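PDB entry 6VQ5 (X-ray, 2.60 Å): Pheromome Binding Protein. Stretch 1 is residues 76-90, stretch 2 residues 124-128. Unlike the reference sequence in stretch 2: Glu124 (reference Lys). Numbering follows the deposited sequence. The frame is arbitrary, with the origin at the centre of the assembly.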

# COMPACT_ATOMS: atom_id res chain seq x y z
N LEU A 76 7.22 8.60 4.60
CA LEU A 76 7.06 8.07 3.21
C LEU A 76 6.21 9.04 2.37
O LEU A 76 6.51 9.18 1.17
CB LEU A 76 6.36 6.71 3.24
CG LEU A 76 7.21 5.52 3.65
CD1 LEU A 76 6.34 4.33 4.05
CD2 LEU A 76 8.17 5.12 2.54
N ALA A 77 5.16 9.61 2.96
CA ALA A 77 4.19 10.47 2.27
C ALA A 77 4.88 11.78 1.87
O ALA A 77 4.80 12.16 0.69
CB ALA A 77 2.99 10.71 3.16
N LYS A 78 5.55 12.42 2.83
CA LYS A 78 6.36 13.65 2.60
C LYS A 78 7.48 13.32 1.60
O LYS A 78 7.69 14.12 0.68
CB LYS A 78 6.94 14.17 3.92
CG LYS A 78 5.93 14.79 4.88
CD LYS A 78 6.58 15.33 6.15
CE LYS A 78 5.61 16.06 7.06
NZ LYS A 78 6.27 16.50 8.32
N LYS A 79 8.12 12.16 1.77
CA LYS A 79 9.22 11.63 0.91
C LYS A 79 8.75 11.56 -0.55
O LYS A 79 9.61 11.66 -1.44
CB LYS A 79 9.65 10.25 1.42
CG LYS A 79 11.14 9.94 1.30
CD LYS A 79 11.63 8.93 2.33
CE LYS A 79 12.35 7.75 1.71
NZ LYS A 79 13.01 6.91 2.74
N HIS A 80 7.44 11.39 -0.78
CA HIS A 80 6.78 11.37 -2.11
C HIS A 80 6.06 12.70 -2.38
O HIS A 80 5.05 12.69 -3.11
CB HIS A 80 5.81 10.18 -2.20
CG HIS A 80 6.49 8.85 -2.27
ND1 HIS A 80 7.49 8.48 -1.40
CD2 HIS A 80 6.30 7.81 -3.12
CE1 HIS A 80 7.89 7.26 -1.69
NE2 HIS A 80 7.18 6.83 -2.74
N GLY A 81 6.56 13.81 -1.81
CA GLY A 81 6.17 15.18 -2.17
C GLY A 81 4.89 15.67 -1.52
O GLY A 81 4.39 16.72 -1.95
N ALA A 82 4.37 14.96 -0.51
CA ALA A 82 3.23 15.41 0.33
C ALA A 82 3.70 16.51 1.29
O ALA A 82 4.74 16.31 1.97
CB ALA A 82 2.67 14.24 1.09
N ASP A 83 2.98 17.63 1.36
CA ASP A 83 3.19 18.67 2.40
C ASP A 83 2.76 18.10 3.76
O ASP A 83 2.28 16.95 3.79
CB ASP A 83 2.49 19.98 2.04
CG ASP A 83 0.97 19.98 2.13
OD1 ASP A 83 0.41 19.20 2.95
OD2 ASP A 83 0.37 20.78 1.40
N SER A 84 2.92 18.89 4.82
CA SER A 84 2.59 18.53 6.23
C SER A 84 1.11 18.13 6.34
O SER A 84 0.83 17.04 6.87
CB SER A 84 2.93 19.68 7.16
OG SER A 84 2.32 20.88 6.71
N GLU A 85 0.22 19.00 5.85
CA GLU A 85 -1.26 18.85 5.93
C GLU A 85 -1.69 17.58 5.20
O GLU A 85 -2.41 16.77 5.82
CB GLU A 85 -1.96 20.07 5.32
CG GLU A 85 -1.76 21.37 6.10
CD GLU A 85 -0.60 22.26 5.67
OE1 GLU A 85 0.04 21.96 4.64
OE2 GLU A 85 -0.34 23.26 6.38
N VAL A 86 -1.28 17.39 3.94
CA VAL A 86 -1.76 16.25 3.11
C VAL A 86 -1.23 14.93 3.71
O VAL A 86 -2.03 13.99 3.81
CB VAL A 86 -1.42 16.39 1.62
CG1 VAL A 86 0.07 16.46 1.35
CG2 VAL A 86 -2.02 15.25 0.81
N ALA A 87 0.05 14.88 4.11
CA ALA A 87 0.69 13.69 4.73
C ALA A 87 -0.16 13.19 5.91
O ALA A 87 -0.40 11.98 6.00
CB ALA A 87 2.09 14.02 5.17
N ALA A 88 -0.59 14.11 6.78
CA ALA A 88 -1.44 13.83 7.96
C ALA A 88 -2.79 13.26 7.50
O ALA A 88 -3.24 12.29 8.14
CB ALA A 88 -1.62 15.09 8.77
N LYS A 89 -3.40 13.81 6.44
CA LYS A 89 -4.71 13.33 5.91
C LYS A 89 -4.56 11.90 5.40
O LYS A 89 -5.42 11.06 5.73
CB LYS A 89 -5.25 14.21 4.78
CG LYS A 89 -5.55 15.67 5.11
CD LYS A 89 -6.41 15.91 6.34
CE LYS A 89 -5.58 16.25 7.57
NZ LYS A 89 -6.26 15.89 8.85
N LEU A 90 -3.51 11.64 4.61
CA LEU A 90 -3.19 10.30 4.03
C LEU A 90 -3.09 9.25 5.13
O LEU A 90 -3.74 8.19 4.99
CB LEU A 90 -1.86 10.37 3.26
CG LEU A 90 -1.92 11.02 1.88
CD1 LEU A 90 -0.55 11.03 1.23
CD2 LEU A 90 -2.93 10.32 0.99
N GLU A 124 -9.94 12.76 -2.83
CA GLU A 124 -10.11 14.23 -2.75
C GLU A 124 -8.79 14.90 -2.31
O GLU A 124 -8.86 16.03 -1.78
CB GLU A 124 -11.23 14.62 -1.78
CG GLU A 124 -12.44 13.69 -1.79
CD GLU A 124 -12.50 12.70 -0.63
OE1 GLU A 124 -11.50 11.97 -0.39
OE2 GLU A 124 -13.53 12.68 0.04
N LEU A 125 -7.65 14.24 -2.52
CA LEU A 125 -6.30 14.68 -2.10
C LEU A 125 -5.38 14.71 -3.32
O LEU A 125 -5.40 13.75 -4.12
CB LEU A 125 -5.77 13.71 -1.04
CG LEU A 125 -5.99 14.08 0.43
CD1 LEU A 125 -7.41 14.57 0.69
CD2 LEU A 125 -5.67 12.90 1.32
N ASN A 126 -4.59 15.77 -3.47
CA ASN A 126 -3.59 15.92 -4.56
C ASN A 126 -2.32 15.16 -4.15
O ASN A 126 -1.48 15.75 -3.44
CB ASN A 126 -3.31 17.39 -4.88
CG ASN A 126 -2.72 17.58 -6.26
OD1 ASN A 126 -1.86 16.81 -6.69
ND2 ASN A 126 -3.18 18.60 -6.96
N TRP A 127 -2.19 13.90 -4.55
CA TRP A 127 -1.02 13.04 -4.20
C TRP A 127 -0.86 11.88 -5.20
O TRP A 127 -1.82 11.12 -5.39
CB TRP A 127 -1.15 12.54 -2.77
CG TRP A 127 0.11 11.89 -2.29
CD1 TRP A 127 1.28 12.52 -1.94
CD2 TRP A 127 0.36 10.48 -2.15
NE1 TRP A 127 2.22 11.60 -1.57
CE2 TRP A 127 1.69 10.34 -1.69
CE3 TRP A 127 -0.41 9.33 -2.35
CZ2 TRP A 127 2.25 9.09 -1.44
CZ3 TRP A 127 0.16 8.10 -2.11
CH2 TRP A 127 1.47 7.98 -1.67
N ALA A 128 0.34 11.75 -5.77
CA ALA A 128 0.70 10.75 -6.80
C ALA A 128 1.13 9.44 -6.12
O ALA A 128 2.30 9.29 -5.75
CB ALA A 128 1.79 11.31 -7.69

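The indole of Trp127 is fitted into the turn between two helices, with a leucine methyl lying over one face of its ring while its N-H meets a carbonyl of the first helix, Ala77 O. Leu90 CD1 lies 3.6 Å from the centroid of the five-membered ring of Trp127, only 12° off the ring normal, which is the geometry of a CH-pi contact; its closest ring atom is Trp127 CD2, at 3.5 Å. At the ring edge, Trp127 NE1 donates a weak hydrogen bond to Ala77 O (3.5 Å, N-H...O angle 149°). Ala77 O also accepts from Ala82 N at 3.1 Å and, weakly, from His80 N at 3.1 Å, so the indole joins an acceptor already used by the turn. His80 O is similarly near, 3.4 Å from Trp127 NE1.

Trp127, with chi1 at -170° (t), loses 124 Å² to the other stretch, the largest share of any residue in a contact burying 399 Å² in total. Small and aliphatic groups suit its surroundings: Ala82 CB packs 3.8 Å from Trp127 CD1, and His80 CB lies 3.8 Å from Trp127 CZ2. Gly81, at phi 83°, occupies a backbone region that favours glycine and leaves the indole untouched.

A second, largely aliphatic patch centres on Leu125, whose CA-to-CB bond points toward the other stretch. Leu125 CD2 reaches Leu90 CD2 at 3.8 Å and Lys89 CB at 3.7 Å, while Leu125 CG lies 4.2 Å from Val86 CG2. Lys89 thus contributes aliphatic carbon here, and the end of its side chain leads away. Buried Leu90 serves both patches: its CD1 lies over the Trp127 ring, and its CD2 packs on Leu125 while staying near the ring as well.

The second helix is itself capped by Asp83, whose OD1 accepts from Val86 N at 2.7 Å and 176°.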